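Side-chain contacts in peptide-binding protein (Photobacterium damsela subsp. piscicida, PDB 6SQX), which cleaves the peptidoglycan of potentially competing bacteria as a secreted D,L-endopeptidase of the NlpC/P60 family, probably by a cysteine-type mechanism: residues 28-33 / 401-406; 235-240 / 310-315; 303-308 / 437-442; 329-334 / 396-401. All coordinates share one frame; numbering follows the deposited sequence.

Interaction 1: 28-33 / 401-406; sequences IEITQD and GTTEYN. With EDO (1,2-ethanediol), chain O; EDO (1,2-ethanediol), chain K; EDO (1,2-ethanediol), chain R.
Ile30 and Tyr405 mark the closest approach of the two backbones, with their CA atoms 7.2 Å apart. Segment 28-33 has no regular secondary structure, whereas 401-406 is largely strand, and the pairing rests on side chains. Two consecutive loop residues meet the Tyr405 ring, Glu29 at its hydroxyl edge and Ile30 over a face. The hydroxyl donates to Glu29, OH to OE1 at 2.8 Å, reaching the carboxylate oxygen on its anti side and 17° out of the carboxylate plane; ring and carboxylate are steeply inclined to each other. Beside this bond, Ile30 places its CG2 methyl over one ring face in a CH-pi contact, 3.9 Å from the Tyr405 centroid and 19° off the normal. That branch is within reach because CG1 takes the cramped site between backbone N and carbonyl carbon (chi1 59°), leaving CG2 anti to the carbonyl. Asn406 OD1 lies near the opposite face. Tyrosine suits this partly exposed place, offering a flat apolar surface and a polar tip; the beta-branched isoleucine supplies a methyl close to its own main chain. Ethanediol molecules, probably from the crystallisation liquor, sit beside the loop: one donates to the backbone through O1 to Glu29 O at 2.9 Å, and another receives Thr31 N through its O2 at 2.9 Å. The other carboxylate oxygen, Glu29 OE2, accepts from Gly445 N, so each oxygen has a partner, which should help to hold the group's rotation. The contact thus sets the loop that follows strand 23-25 against the antiparallel sheet of the NlpC/P60 domain: Ile30 also packs on Ile412 of strand 408-415, and Glu29, Ile30 and Tyr405 all touch Pro441 of strand 438-441.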
# COMPACT_ATOMS: atom_id res chain seq x y z
N ILE A 28 -11.78 -0.25 -20.30
CA ILE A 28 -12.36 -0.87 -19.11
C ILE A 28 -13.31 -1.98 -19.55
O ILE A 28 -14.06 -1.82 -20.53
CB ILE A 28 -13.11 0.18 -18.28
CG1 ILE A 28 -12.13 1.26 -17.82
CG2 ILE A 28 -13.79 -0.45 -17.06
CD1 ILE A 28 -12.78 2.40 -16.99
N GLU A 29 -13.27 -3.13 -18.88
CA GLU A 29 -13.97 -4.31 -19.37
C GLU A 29 -15.31 -4.57 -18.71
O GLU A 29 -16.31 -4.84 -19.39
CB GLU A 29 -13.10 -5.56 -19.18
CG GLU A 29 -11.82 -5.52 -20.02
CD GLU A 29 -11.02 -6.77 -19.90
OE1 GLU A 29 -11.33 -7.77 -20.58
OE2 GLU A 29 -10.09 -6.77 -19.08
N ILE A 30 -15.38 -4.49 -17.39
CA ILE A 30 -16.58 -4.89 -16.65
C ILE A 30 -17.11 -3.72 -15.81
O ILE A 30 -16.49 -2.67 -15.69
CB ILE A 30 -16.38 -6.17 -15.83
CG1 ILE A 30 -15.25 -6.00 -14.81
CG2 ILE A 30 -16.11 -7.32 -16.78
CD1 ILE A 30 -15.05 -7.25 -13.95
N THR A 31 -18.29 -3.94 -15.23
CA THR A 31 -18.98 -2.86 -14.53
C THR A 31 -18.19 -2.41 -13.30
O THR A 31 -17.83 -3.24 -12.46
CB THR A 31 -20.36 -3.35 -14.11
OG1 THR A 31 -21.11 -3.69 -15.28
CG2 THR A 31 -21.14 -2.29 -13.36
N GLN A 32 -17.99 -1.09 -13.17
CA GLN A 32 -17.21 -0.52 -12.06
C GLN A 32 -18.13 -0.16 -10.89
O GLN A 32 -18.36 1.01 -10.54
CB GLN A 32 -16.38 0.66 -12.54
CG GLN A 32 -15.36 0.24 -13.59
CD GLN A 32 -14.48 -0.91 -13.06
OE1 GLN A 32 -13.90 -0.79 -11.98
NE2 GLN A 32 -14.40 -2.01 -13.80
N ASP A 33 -18.67 -1.21 -10.25
CA ASP A 33 -19.51 -1.02 -9.07
C ASP A 33 -19.48 -2.34 -8.31
O ASP A 33 -19.95 -3.35 -8.82
CB ASP A 33 -20.93 -0.67 -9.51
CG ASP A 33 -21.87 -0.43 -8.32
OD1 ASP A 33 -21.52 -0.67 -7.14
OD2 ASP A 33 -23.01 0.06 -8.53
N GLY A 401 -14.77 -13.21 -6.58
CA GLY A 401 -15.73 -14.16 -7.10
C GLY A 401 -15.78 -14.18 -8.62
O GLY A 401 -14.73 -14.09 -9.28
N THR A 402 -16.99 -14.27 -9.19
CA THR A 402 -17.16 -14.38 -10.63
C THR A 402 -18.23 -13.41 -11.13
O THR A 402 -19.01 -12.84 -10.35
CB THR A 402 -17.54 -15.82 -11.04
OG1 THR A 402 -18.78 -16.19 -10.42
CG2 THR A 402 -16.47 -16.82 -10.62
N THR A 403 -18.27 -13.25 -12.46
CA THR A 403 -19.33 -12.48 -13.11
C THR A 403 -19.53 -13.07 -14.51
O THR A 403 -18.69 -13.81 -15.01
CB THR A 403 -18.96 -10.98 -13.17
OG1 THR A 403 -20.12 -10.19 -13.43
CG2 THR A 403 -17.91 -10.69 -14.23
N GLU A 404 -20.64 -12.69 -15.14
CA GLU A 404 -20.87 -13.03 -16.54
C GLU A 404 -20.27 -11.93 -17.41
O GLU A 404 -20.67 -10.77 -17.31
CB GLU A 404 -22.36 -13.15 -16.80
CG GLU A 404 -23.00 -14.36 -16.15
CD GLU A 404 -22.48 -15.70 -16.71
OE1 GLU A 404 -22.29 -15.81 -17.95
OE2 GLU A 404 -22.27 -16.64 -15.91
N TYR A 405 -19.32 -12.29 -18.27
CA TYR A 405 -18.66 -11.33 -19.14
C TYR A 405 -18.47 -11.98 -20.50
O TYR A 405 -17.82 -13.02 -20.61
CB TYR A 405 -17.31 -10.93 -18.53
CG TYR A 405 -16.43 -10.04 -19.38
CD1 TYR A 405 -16.93 -8.91 -20.05
CD2 TYR A 405 -15.06 -10.30 -19.48
CE1 TYR A 405 -16.08 -8.08 -20.80
CE2 TYR A 405 -14.22 -9.48 -20.23
CZ TYR A 405 -14.73 -8.37 -20.90
OH TYR A 405 -13.88 -7.57 -21.62
N ASN A 406 -19.06 -11.37 -21.54
CA ASN A 406 -19.11 -11.96 -22.87
C ASN A 406 -19.73 -13.37 -22.85
O ASN A 406 -19.19 -14.32 -23.40
CB ASN A 406 -17.72 -11.98 -23.52
CG ASN A 406 -17.17 -10.59 -23.75
OD1 ASN A 406 -15.97 -10.36 -23.62
ND2 ASN A 406 -18.05 -9.64 -24.08
C1 EDO O . -20.13 -8.23 -15.90
O1 EDO O . -20.96 -9.02 -15.06
C2 EDO O . -20.04 -6.82 -15.35
O2 EDO O . -19.92 -5.99 -16.46
C1 EDO K . -16.06 -3.05 -22.66
O1 EDO K . -16.69 -4.23 -22.15
C2 EDO K . -14.93 -3.49 -23.59
O2 EDO K . -15.46 -4.45 -24.51
C1 EDO R . -18.61 -1.28 -18.27
O1 EDO R . -17.72 -0.21 -17.96
C2 EDO R . -18.07 -1.91 -19.55
O2 EDO R . -17.31 -0.90 -20.23

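Interaction 2: 235-240 / 310-315; sequences TVRKQD and GMPYGW
Arg237, in the loop that leads from Thr235 and Val236 into strand 238-240, spans the space to Met311, the CA atoms of the two lying 9.2 Å apart. CG stands anti to the backbone N and the chain then bends at chi3 (70°), which turns the guanidinium so that methionine covers one of its faces. Met311 CG sits 3.5 Å from Arg237 NH2 and the sulphur follows at the same range, SD to NH2 3.5 Å; the arginine's CD methylene joins in at 3.8 Å from SD. Methionine is well chosen here, for its long unbranched chain and polarisable sulphur fit against the face of a flat cation. Arg237 NH2 is also hydrogen-bonded to Asn321 OD1, which helps to set the plane of the group. NH1 has a looser neighbour in Pro312 CD, 4.3 Å away. Lys238, next in the chain, turns to a salt bridge with Glu254. The contact therefore joins the short hairpin of strands 238-240 and 252-254 to the loop between helices 298-308 and 326-334 of the NlpC/P60 core. In this loop Tyr313 OH bonds to the cysteinesulfonic acid at position 324, while Met311 also rests on Leu327 and Arg330 of helix 326-334.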
# COMPACT_ATOMS: atom_id res chain seq x y z
N THR A 235 -14.60 8.07 5.57
CA THR A 235 -15.46 7.24 4.73
C THR A 235 -15.37 7.58 3.24
O THR A 235 -16.08 6.94 2.45
CB THR A 235 -16.91 7.31 5.20
OG1 THR A 235 -17.31 8.67 5.20
CG2 THR A 235 -17.02 6.76 6.63
N VAL A 236 -14.52 8.54 2.85
CA VAL A 236 -14.24 8.87 1.45
C VAL A 236 -12.73 8.97 1.30
O VAL A 236 -11.99 9.08 2.29
CB VAL A 236 -14.92 10.19 1.00
CG1 VAL A 236 -16.47 10.10 1.10
CG2 VAL A 236 -14.38 11.40 1.80
N ARG A 237 -12.25 8.94 0.04
CA ARG A 237 -10.80 8.83 -0.17
C ARG A 237 -10.08 10.09 0.31
O ARG A 237 -9.08 10.01 1.03
CB ARG A 237 -10.45 8.47 -1.62
CG ARG A 237 -8.92 8.28 -1.79
CD ARG A 237 -8.52 7.57 -3.05
NE ARG A 237 -8.73 8.33 -4.29
CZ ARG A 237 -7.76 8.96 -4.98
NH1 ARG A 237 -8.05 9.54 -6.14
NH2 ARG A 237 -6.52 9.04 -4.53
N LYS A 238 -10.52 11.27 -0.14
CA LYS A 238 -9.87 12.53 0.22
C LYS A 238 -10.91 13.54 0.62
O LYS A 238 -11.98 13.60 0.02
CB LYS A 238 -9.13 13.15 -0.96
CG LYS A 238 -7.85 12.34 -1.40
CD LYS A 238 -7.29 12.93 -2.63
CE LYS A 238 -6.15 12.11 -3.18
NZ LYS A 238 -4.85 12.44 -2.50
N GLN A 239 -10.59 14.37 1.62
CA GLN A 239 -11.47 15.49 1.94
C GLN A 239 -10.61 16.59 2.55
O GLN A 239 -9.52 16.34 3.06
CB GLN A 239 -12.59 15.05 2.86
CG GLN A 239 -12.12 14.62 4.19
CD GLN A 239 -13.27 13.86 4.91
OE1 GLN A 239 -14.25 14.47 5.33
NE2 GLN A 239 -13.14 12.54 5.04
N ASP A 240 -11.10 17.84 2.47
CA ASP A 240 -10.35 18.99 2.96
C ASP A 240 -10.70 19.28 4.42
O ASP A 240 -11.89 19.33 4.78
CB ASP A 240 -10.72 20.20 2.12
CG ASP A 240 -10.34 20.02 0.68
OD1 ASP A 240 -9.23 19.50 0.44
OD2 ASP A 240 -11.14 20.36 -0.25
N GLY A 310 -10.90 4.20 -10.05
CA GLY A 310 -10.46 5.35 -10.79
C GLY A 310 -9.25 6.07 -10.19
O GLY A 310 -8.70 6.98 -10.85
N MET A 311 -8.80 5.70 -8.97
CA MET A 311 -7.57 6.30 -8.46
C MET A 311 -6.40 5.93 -9.35
O MET A 311 -6.24 4.75 -9.69
CB MET A 311 -7.34 5.72 -7.07
CG MET A 311 -6.00 6.15 -6.49
SD MET A 311 -5.74 5.67 -4.75
CE MET A 311 -5.99 3.88 -4.81
N PRO A 312 -5.60 6.89 -9.81
CA PRO A 312 -4.45 6.53 -10.65
C PRO A 312 -3.53 5.55 -9.93
O PRO A 312 -3.41 5.55 -8.70
CB PRO A 312 -3.73 7.87 -10.88
CG PRO A 312 -4.78 8.92 -10.61
CD PRO A 312 -5.70 8.34 -9.57
N TYR A 313 -2.85 4.72 -10.73
CA TYR A 313 -1.80 3.83 -10.20
C TYR A 313 -0.59 4.67 -9.83
O TYR A 313 0.02 5.34 -10.68
CB TYR A 313 -1.41 2.84 -11.29
CG TYR A 313 -0.34 1.85 -10.84
CD1 TYR A 313 1.03 2.19 -10.90
CD2 TYR A 313 -0.71 0.61 -10.30
CE1 TYR A 313 2.00 1.29 -10.47
CE2 TYR A 313 0.26 -0.28 -9.86
CZ TYR A 313 1.59 0.08 -9.94
OH TYR A 313 2.59 -0.82 -9.50
N GLY A 314 -0.19 4.59 -8.55
CA GLY A 314 1.01 5.26 -8.09
C GLY A 314 2.03 4.27 -7.55
O GLY A 314 1.83 3.75 -6.43
N TRP A 315 3.10 3.99 -8.31
CA TRP A 315 4.16 3.11 -7.80
C TRP A 315 4.63 3.60 -6.44
O TRP A 315 4.97 4.77 -6.27
CB TRP A 315 5.35 3.11 -8.79
CG TRP A 315 6.52 2.36 -8.22
CD1 TRP A 315 7.66 2.90 -7.70
CD2 TRP A 315 6.65 0.94 -8.13
NE1 TRP A 315 8.47 1.88 -7.26
CE2 TRP A 315 7.87 0.67 -7.51
CE3 TRP A 315 5.82 -0.13 -8.48
CZ2 TRP A 315 8.35 -0.64 -7.29
CZ3 TRP A 315 6.26 -1.42 -8.27
CH2 TRP A 315 7.51 -1.67 -7.65

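Interaction 3: 303-308 / 437-442; sequences HQINNY and TLITPI
Ile305 and Ile439 make the purely apolar part of this contact, the helix residue offering its CG2 branch to the far end of the strand residue: CG2 to CD1 is 4.2 Å. Ile439 reaches that far because its chain runs out extended beyond CG1 (chi2 164°), carrying CD1 to the helix although CB itself does not aim there. Branched, wholly apolar isoleucines suit this buried meeting of helix and sheet. Two residues earlier, just before the strand, Thr437 brings its CG2 to within 4.0 Å of CB of Tyr308, three residues on from Ile305; here the CA atoms of the two residues come within 6.5 Å. Against the main chain, Thr437 CB lies 3.4 Å from Tyr308 O, so the compact, branched threonine fills the site where the peptide group of Tyr308 passes. Helix 298-308 lying on the six-stranded antiparallel sheet, here on its edge strand 438-441, is the helix-on-sheet arrangement expected of the papain-like NlpC/P60 core. Phe414 of strand 408-415 and Met400 of strand 395-405 add to the same buried layer. The hydrogen bonds run to other partners. Asn306 holds Ala34 N and Asp33 OD1 with its amide, and Thr437 is bonded through its backbone to Gly310 and Met311. Within the strand, Thr440 OG1 donates to Pro441 O at 2.9 Å, from 44° above the carbonyl plane, and takes a further bond from Asn415 ND2.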
# COMPACT_ATOMS: atom_id res chain seq x y z
N HIS A 303 -18.91 -0.03 -0.61
CA HIS A 303 -18.76 1.42 -0.64
C HIS A 303 -17.30 1.81 -0.69
O HIS A 303 -16.91 2.73 -1.43
CB HIS A 303 -19.38 2.07 0.59
CG HIS A 303 -20.86 1.92 0.72
ND1 HIS A 303 -21.74 2.17 -0.32
CD2 HIS A 303 -21.62 1.61 1.80
CE1 HIS A 303 -22.98 1.99 0.12
NE2 HIS A 303 -22.94 1.66 1.41
N GLN A 304 -16.46 1.15 0.11
CA GLN A 304 -15.05 1.53 0.15
C GLN A 304 -14.35 1.18 -1.16
O GLN A 304 -13.59 1.99 -1.69
CB GLN A 304 -14.38 0.85 1.33
CG GLN A 304 -14.90 1.40 2.64
CD GLN A 304 -14.61 2.88 2.77
OE1 GLN A 304 -13.45 3.30 2.71
NE2 GLN A 304 -15.68 3.69 2.89
N ILE A 305 -14.62 -0.02 -1.69
CA ILE A 305 -14.10 -0.37 -3.02
C ILE A 305 -14.48 0.68 -4.05
O ILE A 305 -13.64 1.18 -4.81
CB ILE A 305 -14.57 -1.77 -3.42
CG1 ILE A 305 -13.75 -2.83 -2.67
CG2 ILE A 305 -14.47 -1.98 -4.93
CD1 ILE A 305 -14.33 -4.22 -2.77
N ASN A 306 -15.76 1.06 -4.06
CA ASN A 306 -16.22 2.02 -5.05
C ASN A 306 -15.49 3.35 -4.92
O ASN A 306 -15.30 4.05 -5.93
CB ASN A 306 -17.73 2.20 -4.91
CG ASN A 306 -18.52 1.07 -5.57
OD1 ASN A 306 -17.91 0.18 -6.20
ND2 ASN A 306 -19.86 1.06 -5.41
N ASN A 307 -15.13 3.75 -3.69
CA ASN A 307 -14.45 5.03 -3.50
C ASN A 307 -13.03 5.04 -4.07
O ASN A 307 -12.47 6.12 -4.31
CB ASN A 307 -14.35 5.40 -2.02
CG ASN A 307 -15.69 5.81 -1.44
OD1 ASN A 307 -16.65 6.14 -2.16
ND2 ASN A 307 -15.77 5.83 -0.13
N TYR A 308 -12.41 3.85 -4.26
CA TYR A 308 -11.06 3.79 -4.82
C TYR A 308 -11.02 3.67 -6.33
O TYR A 308 -9.97 3.96 -6.93
CB TYR A 308 -10.24 2.61 -4.21
CG TYR A 308 -9.93 2.81 -2.75
CD1 TYR A 308 -9.01 3.79 -2.35
CD2 TYR A 308 -10.53 2.00 -1.77
CE1 TYR A 308 -8.74 4.00 -1.00
CE2 TYR A 308 -10.27 2.20 -0.40
CZ TYR A 308 -9.37 3.19 -0.04
OH TYR A 308 -9.11 3.41 1.30
N THR A 437 -7.06 2.08 -10.41
CA THR A 437 -7.73 1.03 -9.66
C THR A 437 -9.06 0.68 -10.32
O THR A 437 -9.87 1.58 -10.63
CB THR A 437 -7.96 1.48 -8.20
OG1 THR A 437 -6.69 1.47 -7.50
CG2 THR A 437 -8.92 0.59 -7.42
N LEU A 438 -9.32 -0.61 -10.49
CA LEU A 438 -10.53 -1.10 -11.14
C LEU A 438 -10.94 -2.44 -10.57
O LEU A 438 -10.12 -3.15 -9.97
CB LEU A 438 -10.33 -1.34 -12.64
CG LEU A 438 -10.08 -0.14 -13.54
CD1 LEU A 438 -9.80 -0.70 -14.94
CD2 LEU A 438 -11.28 0.83 -13.58
N ILE A 439 -12.20 -2.80 -10.80
CA ILE A 439 -12.60 -4.21 -10.74
C ILE A 439 -12.37 -4.81 -12.12
O ILE A 439 -12.82 -4.25 -13.11
CB ILE A 439 -14.07 -4.37 -10.32
CG1 ILE A 439 -14.30 -3.71 -8.95
CG2 ILE A 439 -14.47 -5.87 -10.28
CD1 ILE A 439 -15.78 -3.49 -8.67
N THR A 440 -11.58 -5.89 -12.22
CA THR A 440 -11.25 -6.44 -13.53
C THR A 440 -11.42 -7.95 -13.53
O THR A 440 -11.38 -8.59 -12.47
CB THR A 440 -9.79 -6.13 -13.92
OG1 THR A 440 -8.92 -6.89 -13.06
CG2 THR A 440 -9.44 -4.70 -13.78
N PRO A 441 -11.54 -8.57 -14.70
CA PRO A 441 -11.29 -10.02 -14.80
C PRO A 441 -9.90 -10.31 -14.24
O PRO A 441 -9.01 -9.48 -14.29
CB PRO A 441 -11.32 -10.29 -16.31
CG PRO A 441 -12.24 -9.16 -16.86
CD PRO A 441 -11.81 -7.97 -16.03
N ILE A 442 -9.71 -11.54 -13.75
CA ILE A 442 -8.36 -11.98 -13.40
C ILE A 442 -7.44 -11.83 -14.61
O ILE A 442 -6.31 -11.33 -14.50
CB ILE A 442 -8.39 -13.45 -12.91
CG1 ILE A 442 -9.15 -13.56 -11.58
CG2 ILE A 442 -6.99 -14.02 -12.82
CD1 ILE A 442 -8.41 -13.00 -10.39

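Interaction 4: 329-334 / 396-401; sequences KRLFST and IGLYMG
Leu398 reaches from its strand to Leu331 and Phe332 of the facing helix, a buried contact between helix 326-334 and the antiparallel sheet that together form the papain-like core of NlpC/P60 enzymes. The backbones stay well apart, Leu331 CA to Leu398 CA being 10.2 Å, and leucine and phenylalanine are large enough to bridge that gap. From CB, Leu398 holds CG anti to its backbone N (chi1 177°), and from there both methyls meet the helix residues. CD1 comes up to the rim of the Phe332 ring, close to the ring plane: it lies 3.7 Å from CZ and 3.9 Å from CE2, an edge contact and not a stack. CD2 divides its contacts, 4.0 Å from Phe332 CZ and 4.0 Å from CD2 of Leu331. Leucine and ring come at each other from opposite directions, whereas the two leucines cross at about a right angle, methyl against methyl. Forked leucine suits this place because its fork lets one methyl meet Phe332 while the other touches both Phe332 and Leu331. Beyond the pair, Leu331 rests on Gln304, Ile305 and Tyr308 of helix 298-308, and Phe332 on Leu473. Elsewhere on the helix, Arg330 forms a salt bridge with Glu254, and Ser333 bends its hydroxyl back to donate from OG to Arg330 O at 2.7 Å. Farther along the strand, the backbone N of Gly401 sits 3.5 Å above the plane of the Tyr399 ring, over its centre.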
# COMPACT_ATOMS: atom_id res chain seq x y z
N LYS A 329 -3.71 -3.07 1.25
CA LYS A 329 -3.40 -2.74 2.64
C LYS A 329 -4.29 -1.60 3.13
O LYS A 329 -4.82 -1.64 4.25
CB LYS A 329 -1.90 -2.38 2.73
CG LYS A 329 -1.47 -1.95 4.13
CD LYS A 329 0.03 -1.70 4.20
CE LYS A 329 0.48 -1.06 5.49
NZ LYS A 329 0.20 -1.98 6.67
N ARG A 330 -4.51 -0.59 2.28
CA ARG A 330 -5.27 0.57 2.69
C ARG A 330 -6.74 0.20 2.89
O ARG A 330 -7.36 0.56 3.90
CB ARG A 330 -5.09 1.65 1.62
CG ARG A 330 -5.72 2.99 1.99
CD ARG A 330 -5.44 3.99 0.86
NE ARG A 330 -5.93 5.30 1.27
CZ ARG A 330 -5.94 6.36 0.48
NH1 ARG A 330 -5.46 6.26 -0.77
NH2 ARG A 330 -6.43 7.51 0.97
N LEU A 331 -7.34 -0.50 1.91
CA LEU A 331 -8.75 -0.89 2.03
C LEU A 331 -8.96 -1.65 3.35
O LEU A 331 -9.88 -1.36 4.12
CB LEU A 331 -9.16 -1.77 0.85
CG LEU A 331 -10.52 -2.50 0.99
CD1 LEU A 331 -11.63 -1.47 0.92
CD2 LEU A 331 -10.70 -3.60 -0.06
N PHE A 332 -8.10 -2.64 3.62
CA PHE A 332 -8.34 -3.49 4.78
C PHE A 332 -8.12 -2.75 6.08
O PHE A 332 -8.75 -3.09 7.10
CB PHE A 332 -7.51 -4.78 4.66
CG PHE A 332 -8.15 -5.80 3.77
CD1 PHE A 332 -9.21 -6.56 4.24
CD2 PHE A 332 -7.73 -5.96 2.43
CE1 PHE A 332 -9.86 -7.52 3.41
CE2 PHE A 332 -8.36 -6.90 1.60
CZ PHE A 332 -9.43 -7.69 2.11
N SER A 333 -7.24 -1.72 6.08
CA SER A 333 -6.96 -0.97 7.30
C SER A 333 -8.22 -0.31 7.85
O SER A 333 -8.38 -0.21 9.07
CB SER A 333 -5.84 0.05 7.11
OG SER A 333 -6.25 1.15 6.28
N THR A 334 -9.11 0.15 6.96
CA THR A 334 -10.37 0.78 7.38
C THR A 334 -11.21 -0.15 8.25
O THR A 334 -11.98 0.31 9.11
CB THR A 334 -11.13 1.12 6.10
OG1 THR A 334 -10.37 2.10 5.41
CG2 THR A 334 -12.53 1.67 6.35
N ILE A 396 -0.76 -8.12 -7.46
CA ILE A 396 -1.65 -8.76 -6.50
C ILE A 396 -3.01 -8.07 -6.61
O ILE A 396 -3.09 -6.88 -6.93
CB ILE A 396 -1.03 -8.74 -5.07
CG1 ILE A 396 -1.81 -9.63 -4.10
CG2 ILE A 396 -0.93 -7.28 -4.54
CD1 ILE A 396 -0.97 -9.90 -2.81
N GLY A 397 -4.07 -8.82 -6.32
CA GLY A 397 -5.41 -8.24 -6.25
C GLY A 397 -6.28 -9.01 -5.27
O GLY A 397 -5.89 -10.06 -4.74
N LEU A 398 -7.47 -8.48 -5.01
CA LEU A 398 -8.42 -9.07 -4.08
C LEU A 398 -9.48 -9.83 -4.86
O LEU A 398 -10.30 -9.23 -5.56
CB LEU A 398 -9.08 -7.98 -3.21
CG LEU A 398 -10.15 -8.47 -2.23
CD1 LEU A 398 -9.50 -9.41 -1.21
CD2 LEU A 398 -10.86 -7.29 -1.57
N TYR A 399 -9.47 -11.16 -4.78
CA TYR A 399 -10.48 -11.98 -5.45
C TYR A 399 -11.88 -11.57 -5.02
O TYR A 399 -12.15 -11.42 -3.82
CB TYR A 399 -10.24 -13.43 -5.02
CG TYR A 399 -11.20 -14.45 -5.59
CD1 TYR A 399 -11.23 -14.73 -6.95
CD2 TYR A 399 -12.05 -15.18 -4.75
CE1 TYR A 399 -12.10 -15.70 -7.48
CE2 TYR A 399 -12.91 -16.15 -5.26
CZ TYR A 399 -12.94 -16.41 -6.61
OH TYR A 399 -13.80 -17.38 -7.08
N MET A 400 -12.77 -11.39 -6.00
CA MET A 400 -14.15 -10.98 -5.73
C MET A 400 -15.18 -12.00 -6.20
O MET A 400 -16.37 -11.71 -6.18
CB MET A 400 -14.46 -9.61 -6.35
CG MET A 400 -13.89 -8.46 -5.52
SD MET A 400 -14.16 -6.87 -6.36
CE MET A 400 -15.97 -6.82 -6.52
N GLY A 401 -14.77 -13.21 -6.58
CA GLY A 401 -15.73 -14.16 -7.10
C GLY A 401 -15.78 -14.18 -8.62
O GLY A 401 -14.73 -14.09 -9.28

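In the fold
Starting near the N terminus, interaction 1 opens at 28-33 and closes a very long loop only at 401-406. Interactions 2 and 4 are nested within that loop, one after the other: 235-240 returns to 310-315 before 329-334 sets out for 396-401. Interaction 3 opens at 303-308 and ends beyond the others at 437-442, so it crosses interactions 1 and 2 and encloses interaction 4. Strand 395-405 serves interactions 1 and 4, which share Gly401. Centres of interactions 3 and 4 are about 9 Å apart, where successive helices pack on one sheet. Together the contacts tie the N-terminal loop and the hairpin of strand 238-240 to the NlpC/P60 core.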